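Local coordinates for hydrazine synthase subunit alpha (Candidatus Kuenenia stuttgartiensis, PDB 5C2V), which forms, with the beta and gamma subunits, hydrazine synthase, and itself catalyses the second half-reaction, condensing hydroxylamine with ammonia to yield hydrazine, at residues D[479-483]-D[682-686]; D[125-131]-D[164-170]. All coordinates share one frame; numbering follows the deposited sequence.

In the fold
The two contacts lie in different parts of the chain and share no sheet. Contact 2 comes first in sequence and closes before contact 1 opens. It pairs strands 124-131 and 154-171 within one antiparallel blade of the N-terminal six-bladed beta-propeller, its centre about 17 Å from the centre of the chain. Contact 1 joins a loop of the middle domain, between strands 461-467 and 503-510, to residues 682-686, which include the short strand 682-683, in the C-terminal cytochrome c domain. Their centres are 40 Å apart and their nearest atoms about 20 Å, so they do not touch: one joins neighbouring strands inside a single propeller blade, the other is one point where the middle domain touches the C-terminal heme domain.

Contact 1 (D[479-483]-D[682-686]); sequences RVGAG and IAAYS
Ala482 and Ala684 mark the closest approach of the two backbones, with CA atoms 6.2 Å apart and no hydrogen bond spanning the gap between the middle-domain loop and segment 682-686. Their methyl groups meet, CB of Ala482 lying 3.7 Å from CB of Ala684. The same Ala482 CB also packs on the CG2 branch of Ile682, at 3.8 Å. The other branch of Ile682 runs to Arg479: its CD1 sits 3.7 Å above the guanidinium plane, over the centre of the group, and the two side chains cross at about a right angle. Arg479 brings its flat end there by an extended start, CG anti to the backbone N (chi1 -178°), followed by a bend at chi2 (63°). At the far end of the contact, Tyr685 turns its ring towards the loop, with Gly483 CA at the ring edge and OH 4.1 Å from Ala482 CB. One face of that ring is occupied by the methyl of its own neighbour Ala684. Beyond the two segments, Trp767 meets the Tyr685 ring edge-to-face and Arg479 touches Tyr779. The seam between the middle and cytochrome c domains is thus apolar here: methyls meet methyls, and the one charged group takes part through a face, an approach that does not use the N-H groups in the guanidinium plane.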
ATOM      1  N   ARG D 479      27.805 -12.669   2.323  1.00 58.16           N
ATOM      2  CA  ARG D 479      27.373 -12.018   1.090  1.00 54.01           C
ATOM      3  C   ARG D 479      25.942 -11.496   1.201  1.00 52.39           C
ATOM      4  O   ARG D 479      25.051 -12.196   1.679  1.00 53.00           O
ATOM      5  CB  ARG D 479      27.486 -12.989  -0.089  1.00 60.00           C
ATOM      6  CG  ARG D 479      27.115 -12.385  -1.432  1.00 56.08           C
ATOM      7  CD  ARG D 479      28.053 -11.251  -1.803  1.00 58.03           C
ATOM      8  NE  ARG D 479      27.596 -10.528  -2.986  1.00 65.76           N
ATOM      9  CZ  ARG D 479      27.935 -10.843  -4.231  1.00 84.09           C
ATOM     10  NH1 ARG D 479      28.738 -11.872  -4.462  1.00 78.61           N
ATOM     11  NH2 ARG D 479      27.471 -10.128  -5.247  1.00 82.27           N
ATOM     12  N   VAL D 480      25.729 -10.261   0.752  1.00 48.40           N
ATOM     13  CA  VAL D 480      24.403  -9.653   0.762  1.00 46.82           C
ATOM     14  C   VAL D 480      23.682  -9.892  -0.563  1.00 62.04           C
ATOM     15  O   VAL D 480      24.259  -9.705  -1.634  1.00 60.24           O
ATOM     16  CB  VAL D 480      24.480  -8.135   1.032  1.00 48.20           C
ATOM     17  CG1 VAL D 480      23.092  -7.510   0.993  1.00 47.69           C
ATOM     18  CG2 VAL D 480      25.147  -7.867   2.370  1.00 65.01           C
ATOM     19  N   GLY D 481      22.424 -10.313  -0.486  1.00 63.74           N
ATOM     20  CA  GLY D 481      21.619 -10.534  -1.673  1.00 55.57           C
ATOM     21  C   GLY D 481      21.789 -11.922  -2.260  1.00 50.16           C
ATOM     22  O   GLY D 481      21.547 -12.137  -3.446  1.00 62.55           O
ATOM     23  N   ALA D 482      22.205 -12.866  -1.424  1.00 55.75           N
ATOM     24  CA  ALA D 482      22.392 -14.243  -1.864  1.00 61.04           C
ATOM     25  C   ALA D 482      21.051 -14.917  -2.134  1.00 54.59           C
ATOM     26  O   ALA D 482      20.966 -15.868  -2.910  1.00 58.47           O
ATOM     27  CB  ALA D 482      23.184 -15.028  -0.828  1.00 57.57           C
ATOM     28  N   GLY D 483      20.007 -14.419  -1.479  1.00 67.07           N
ATOM     29  CA  GLY D 483      18.673 -14.975  -1.612  1.00 54.92           C
ATOM     30  C   GLY D 483      17.705 -14.140  -2.434  1.00 48.93           C
ATOM     31  O   GLY D 483      16.494 -14.280  -2.281  1.00 52.82           O
ATOM     32  N   ILE D 682      25.984 -17.219  -7.348  1.00 59.55           N
ATOM     33  CA  ILE D 682      26.152 -17.178  -5.898  1.00 52.16           C
ATOM     34  C   ILE D 682      25.667 -18.469  -5.245  1.00 53.96           C
ATOM     35  O   ILE D 682      24.498 -18.835  -5.367  1.00 58.69           O
ATOM     36  CB  ILE D 682      25.398 -15.986  -5.274  1.00 49.91           C
ATOM     37  CG1 ILE D 682      25.997 -14.662  -5.753  1.00 54.47           C
ATOM     38  CG2 ILE D 682      25.445 -16.063  -3.757  1.00 53.80           C
ATOM     39  CD1 ILE D 682      25.325 -13.439  -5.170  1.00 58.64           C
ATOM     40  N   ALA D 683      26.570 -19.153  -4.551  1.00 44.00           N
ATOM     41  CA  ALA D 683      26.220 -20.375  -3.839  1.00 49.83           C
ATOM     42  C   ALA D 683      26.169 -20.117  -2.337  1.00 66.43           C
ATOM     43  O   ALA D 683      27.198 -19.900  -1.696  1.00 69.11           O
ATOM     44  CB  ALA D 683      27.211 -21.483  -4.157  1.00 38.51           C
ATOM     45  N   ALA D 684      24.960 -20.154  -1.784  1.00 66.56           N
ATOM     46  CA  ALA D 684      24.731 -19.828  -0.381  1.00 45.28           C
ATOM     47  C   ALA D 684      24.161 -21.022   0.368  1.00 43.79           C
ATOM     48  O   ALA D 684      24.778 -21.536   1.302  1.00 77.45           O
ATOM     49  CB  ALA D 684      23.797 -18.634  -0.258  1.00 42.88           C
ATOM     50  N   TYR D 685      22.981 -21.457  -0.066  1.00 51.84           N
ATOM     51  CA  TYR D 685      22.211 -22.480   0.628  1.00 52.08           C
ATOM     52  C   TYR D 685      22.137 -23.786  -0.151  1.00 47.71           C
ATOM     53  O   TYR D 685      22.625 -23.877  -1.276  1.00 61.66           O
ATOM     54  CB  TYR D 685      20.795 -21.970   0.893  1.00 52.46           C
ATOM     55  CG  TYR D 685      20.749 -20.496   1.192  1.00 53.53           C
ATOM     56  CD1 TYR D 685      21.139 -20.025   2.432  1.00 55.11           C
ATOM     57  CD2 TYR D 685      20.284 -19.577   0.253  1.00 46.85           C
ATOM     58  CE1 TYR D 685      21.103 -18.688   2.727  1.00 65.63           C
ATOM     59  CE2 TYR D 685      20.238 -18.231   0.546  1.00 59.70           C
ATOM     60  CZ  TYR D 685      20.650 -17.795   1.785  1.00 63.86           C
ATOM     61  OH  TYR D 685      20.607 -16.456   2.086  1.00 80.95           O
ATOM     62  N   SER D 686      21.500 -24.787   0.447  1.00 39.84           N
ATOM     63  CA  SER D 686      21.375 -26.096  -0.177  1.00 51.24           C
ATOM     64  C   SER D 686      20.144 -26.171  -1.075  1.00 56.11           C
ATOM     65  O   SER D 686      19.444 -25.177  -1.276  1.00 42.38           O
ATOM     66  CB  SER D 686      21.315 -27.194   0.887  1.00 50.55           C
ATOM     67  OG  SER D 686      20.203 -27.018   1.747  1.00 53.49           O
TER

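Contact 2 (D[125-131]-D[164-170]); sequences CRSPIYY and GMIIFSG
Ile129 and Ile167 form a hydrogen-bonded pair in an antiparallel strand pairing of a beta-propeller blade, their N and O atoms exchanging two backbone bonds. Arg126 with Ser169 and Tyr131 with Met165 are bonded in the same reciprocal way, making six bonds in all, and the strand directions differ by 158°. Between Arg126 and Ile129 the register slips by one residue, a beta bulge in which Ser127 and Pro128 together face Phe168.

The side chain of Ile166 can be followed outward on the face it shares with Tyr130. Its CB lies 3.9 Å from Ile129 O. From there the CG2 branch lies 3.6 Å from Ile129 O and also meets Pro128 CB, at the bulge. CG1 is anti to the carbonyl carbon (chi1 -68°) and runs alongside the tyrosine, 3.8 Å from both CD1 and CE1 of Tyr130. The terminal CD1 stays beside that same CE1, at 3.7 Å, the two side chains pointing the same way.

Strand 186-191 flanks the pair beyond 164-170, its Leu190 touching Ile166 and Phe168. On the Arg126 side, Asp81 OD2 forms a salt bridge with Arg126 NE and accepts a hydrogen bond from Ser127 N. Near Gly170, Cys125 makes a sulfur-aromatic contact with Phe168: SG approaches the ring obliquely, 61° off its normal, and lies 3.6 Å from CE2.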
ATOM      1  N   CYS D 125      29.807   8.980  17.188  1.00 63.57           N
ATOM      2  CA  CYS D 125      28.864   9.686  18.057  1.00 57.13           C
ATOM      3  C   CYS D 125      28.385  10.990  17.422  1.00 56.38           C
ATOM      4  O   CYS D 125      29.167  11.698  16.787  1.00 62.45           O
ATOM      5  CB  CYS D 125      29.502   9.983  19.416  1.00 59.03           C
ATOM      6  SG  CYS D 125      30.232   8.558  20.247  1.00 64.44           S
ATOM      7  N   ARG D 126      27.105  11.310  17.601  1.00 56.37           N
ATOM      8  CA  ARG D 126      26.562  12.571  17.107  1.00 52.15           C
ATOM      9  C   ARG D 126      25.242  12.973  17.773  1.00 59.86           C
ATOM     10  O   ARG D 126      24.677  12.227  18.580  1.00 52.61           O
ATOM     11  CB  ARG D 126      26.365  12.505  15.590  1.00 71.07           C
ATOM     12  CG  ARG D 126      25.416  11.414  15.122  1.00 63.85           C
ATOM     13  CD  ARG D 126      25.261  11.441  13.610  1.00 56.66           C
ATOM     14  NE  ARG D 126      24.750  12.724  13.135  1.00 50.84           N
ATOM     15  CZ  ARG D 126      23.472  12.967  12.865  1.00 66.32           C
ATOM     16  NH1 ARG D 126      22.568  12.010  13.018  1.00 67.20           N
ATOM     17  NH2 ARG D 126      23.097  14.165  12.439  1.00 56.14           N
ATOM     18  N   SER D 127      24.764  14.157  17.392  1.00 62.80           N
ATOM     19  CA  SER D 127      23.542  14.765  17.926  1.00 74.59           C
ATOM     20  C   SER D 127      23.417  14.731  19.453  1.00 71.48           C
ATOM     21  O   SER D 127      22.480  14.136  19.984  1.00 81.40           O
ATOM     22  CB  SER D 127      22.316  14.093  17.304  1.00 80.75           C
ATOM     23  OG  SER D 127      22.269  14.317  15.906  1.00 78.08           O
ATOM     24  N   PRO D 128      24.360  15.371  20.167  1.00 79.23           N
ATOM     25  CA  PRO D 128      24.243  15.451  21.626  1.00 73.42           C
ATOM     26  C   PRO D 128      23.239  16.514  22.072  1.00 65.49           C
ATOM     27  O   PRO D 128      23.114  17.547  21.417  1.00 62.47           O
ATOM     28  CB  PRO D 128      25.659  15.819  22.063  1.00 80.94           C
ATOM     29  CG  PRO D 128      26.174  16.646  20.938  1.00 75.70           C
ATOM     30  CD  PRO D 128      25.553  16.088  19.678  1.00 80.76           C
ATOM     31  N   ILE D 129      22.536  16.259  23.172  1.00 69.62           N
ATOM     32  CA  ILE D 129      21.657  17.258  23.775  1.00 74.71           C
ATOM     33  C   ILE D 129      21.816  17.254  25.289  1.00 63.51           C
ATOM     34  O   ILE D 129      22.229  16.253  25.878  1.00 47.66           O
ATOM     35  CB  ILE D 129      20.168  17.020  23.431  1.00 56.87           C
ATOM     36  CG1 ILE D 129      19.719  15.639  23.913  1.00 52.86           C
ATOM     37  CG2 ILE D 129      19.916  17.192  21.938  1.00 70.96           C
ATOM     38  CD1 ILE D 129      18.238  15.388  23.751  1.00 57.87           C
ATOM     39  N   TYR D 130      21.486  18.379  25.916  1.00 62.02           N
ATOM     40  CA  TYR D 130      21.539  18.478  27.367  1.00 67.75           C
ATOM     41  C   TYR D 130      20.188  18.145  27.981  1.00 63.98           C
ATOM     42  O   TYR D 130      19.154  18.661  27.559  1.00 63.88           O
ATOM     43  CB  TYR D 130      21.981  19.876  27.805  1.00 61.41           C
ATOM     44  CG  TYR D 130      23.418  20.202  27.467  1.00 63.44           C
ATOM     45  CD1 TYR D 130      24.466  19.538  28.090  1.00 63.18           C
ATOM     46  CD2 TYR D 130      23.726  21.181  26.533  1.00 70.95           C
ATOM     47  CE1 TYR D 130      25.781  19.834  27.787  1.00 61.58           C
ATOM     48  CE2 TYR D 130      25.038  21.487  26.224  1.00 72.16           C
ATOM     49  CZ  TYR D 130      26.062  20.810  26.854  1.00 60.60           C
ATOM     50  OH  TYR D 130      27.370  21.108  26.551  1.00 61.73           O
ATOM     51  N   TYR D 131      20.209  17.263  28.970  1.00 55.03           N
ATOM     52  CA  TYR D 131      19.020  16.941  29.740  1.00 72.10           C
ATOM     53  C   TYR D 131      19.323  17.211  31.197  1.00 72.36           C
ATOM     54  O   TYR D 131      20.204  16.582  31.775  1.00 62.21           O
ATOM     55  CB  TYR D 131      18.609  15.485  29.534  1.00 61.28           C
ATOM     56  CG  TYR D 131      17.332  15.105  30.245  1.00 56.77           C
ATOM     57  CD1 TYR D 131      16.113  15.641  29.854  1.00 50.44           C
ATOM     58  CD2 TYR D 131      17.344  14.206  31.304  1.00 55.23           C
ATOM     59  CE1 TYR D 131      14.941  15.297  30.497  1.00 46.85           C
ATOM     60  CE2 TYR D 131      16.176  13.854  31.954  1.00 58.79           C
ATOM     61  CZ  TYR D 131      14.979  14.403  31.546  1.00 67.41           C
ATOM     62  OH  TYR D 131      13.811  14.057  32.185  1.00 64.12           O
ATOM     63  N   GLY D 164      24.295  18.605  34.392  1.00 86.97           N
ATOM     64  CA  GLY D 164      23.259  17.857  33.715  1.00 76.02           C
ATOM     65  C   GLY D 164      23.767  16.557  33.133  1.00 78.91           C
ATOM     66  O   GLY D 164      24.839  16.069  33.486  1.00 75.93           O
ATOM     67  N   MET D 165      22.973  16.001  32.230  1.00 72.00           N
ATOM     68  CA  MET D 165      23.316  14.781  31.524  1.00 63.08           C
ATOM     69  C   MET D 165      23.353  15.089  30.035  1.00 70.88           C
ATOM     70  O   MET D 165      22.788  16.089  29.590  1.00 67.98           O
ATOM     71  CB  MET D 165      22.300  13.679  31.822  1.00 62.28           C
ATOM     72  CG  MET D 165      22.140  13.355  33.298  1.00 41.68           C
ATOM     73  SD  MET D 165      23.498  12.361  33.938  1.00 63.04           S
ATOM     74  CE  MET D 165      23.278  10.859  32.987  1.00 62.96           C
ATOM     75  N   ILE D 166      24.026  14.243  29.264  1.00 72.65           N
ATOM     76  CA  ILE D 166      24.050  14.422  27.819  1.00 69.11           C
ATOM     77  C   ILE D 166      23.490  13.200  27.103  1.00 62.24           C
ATOM     78  O   ILE D 166      24.052  12.110  27.180  1.00 67.66           O
ATOM     79  CB  ILE D 166      25.471  14.706  27.300  1.00 68.39           C
ATOM     80  CG1 ILE D 166      25.947  16.077  27.783  1.00 66.07           C
ATOM     81  CG2 ILE D 166      25.501  14.655  25.781  1.00 77.62           C
ATOM     82  CD1 ILE D 166      27.291  16.488  27.225  1.00 52.14           C
ATOM     83  N   ILE D 167      22.372  13.391  26.411  1.00 67.73           N
ATOM     84  CA  ILE D 167      21.771  12.319  25.628  1.00 70.98           C
ATOM     85  C   ILE D 167      22.231  12.430  24.183  1.00 54.14           C
ATOM     86  O   ILE D 167      21.979  13.439  23.527  1.00 53.67           O
ATOM     87  CB  ILE D 167      20.231  12.365  25.677  1.00 69.75           C
ATOM     88  CG1 ILE D 167      19.743  12.566  27.115  1.00 69.45           C
ATOM     89  CG2 ILE D 167      19.641  11.102  25.068  1.00 57.48           C
ATOM     90  CD1 ILE D 167      20.148  11.460  28.062  1.00 56.63           C
ATOM     91  N   PHE D 168      22.908  11.403  23.680  1.00 59.42           N
ATOM     92  CA  PHE D 168      23.401  11.466  22.307  1.00 73.26           C
ATOM     93  C   PHE D 168      23.157  10.170  21.547  1.00 69.77           C
ATOM     94  O   PHE D 168      22.822   9.148  22.138  1.00 55.24           O
ATOM     95  CB  PHE D 168      24.894  11.814  22.285  1.00 70.60           C
ATOM     96  CG  PHE D 168      25.793  10.695  22.741  1.00 63.06           C
ATOM     97  CD1 PHE D 168      26.059  10.505  24.086  1.00 53.64           C
ATOM     98  CD2 PHE D 168      26.387   9.847  21.819  1.00 49.75           C
ATOM     99  CE1 PHE D 168      26.891   9.482  24.505  1.00 53.81           C
ATOM    100  CE2 PHE D 168      27.216   8.821  22.231  1.00 43.55           C
ATOM    101  CZ  PHE D 168      27.470   8.639  23.576  1.00 55.23           C
ATOM    102  N   SER D 169      23.316  10.223  20.229  1.00 70.96           N
ATOM    103  CA  SER D 169      23.193   9.027  19.408  1.00 52.03           C
ATOM    104  C   SER D 169      24.578   8.483  19.089  1.00 56.10           C
ATOM    105  O   SER D 169      25.489   9.245  18.779  1.00 55.69           O
ATOM    106  CB  SER D 169      22.425   9.327  18.119  1.00 65.88           C
ATOM    107  OG  SER D 169      22.343   8.176  17.298  1.00 63.50           O
ATOM    108  N   GLY D 170      24.742   7.168  19.168  1.00 41.33           N
ATOM    109  CA  GLY D 170      26.036   6.575  18.890  1.00 47.70           C
ATOM    110  C   GLY D 170      25.962   5.147  18.393  1.00 65.86           C
ATOM    111  O   GLY D 170      25.013   4.421  18.683  1.00 56.82           O
TER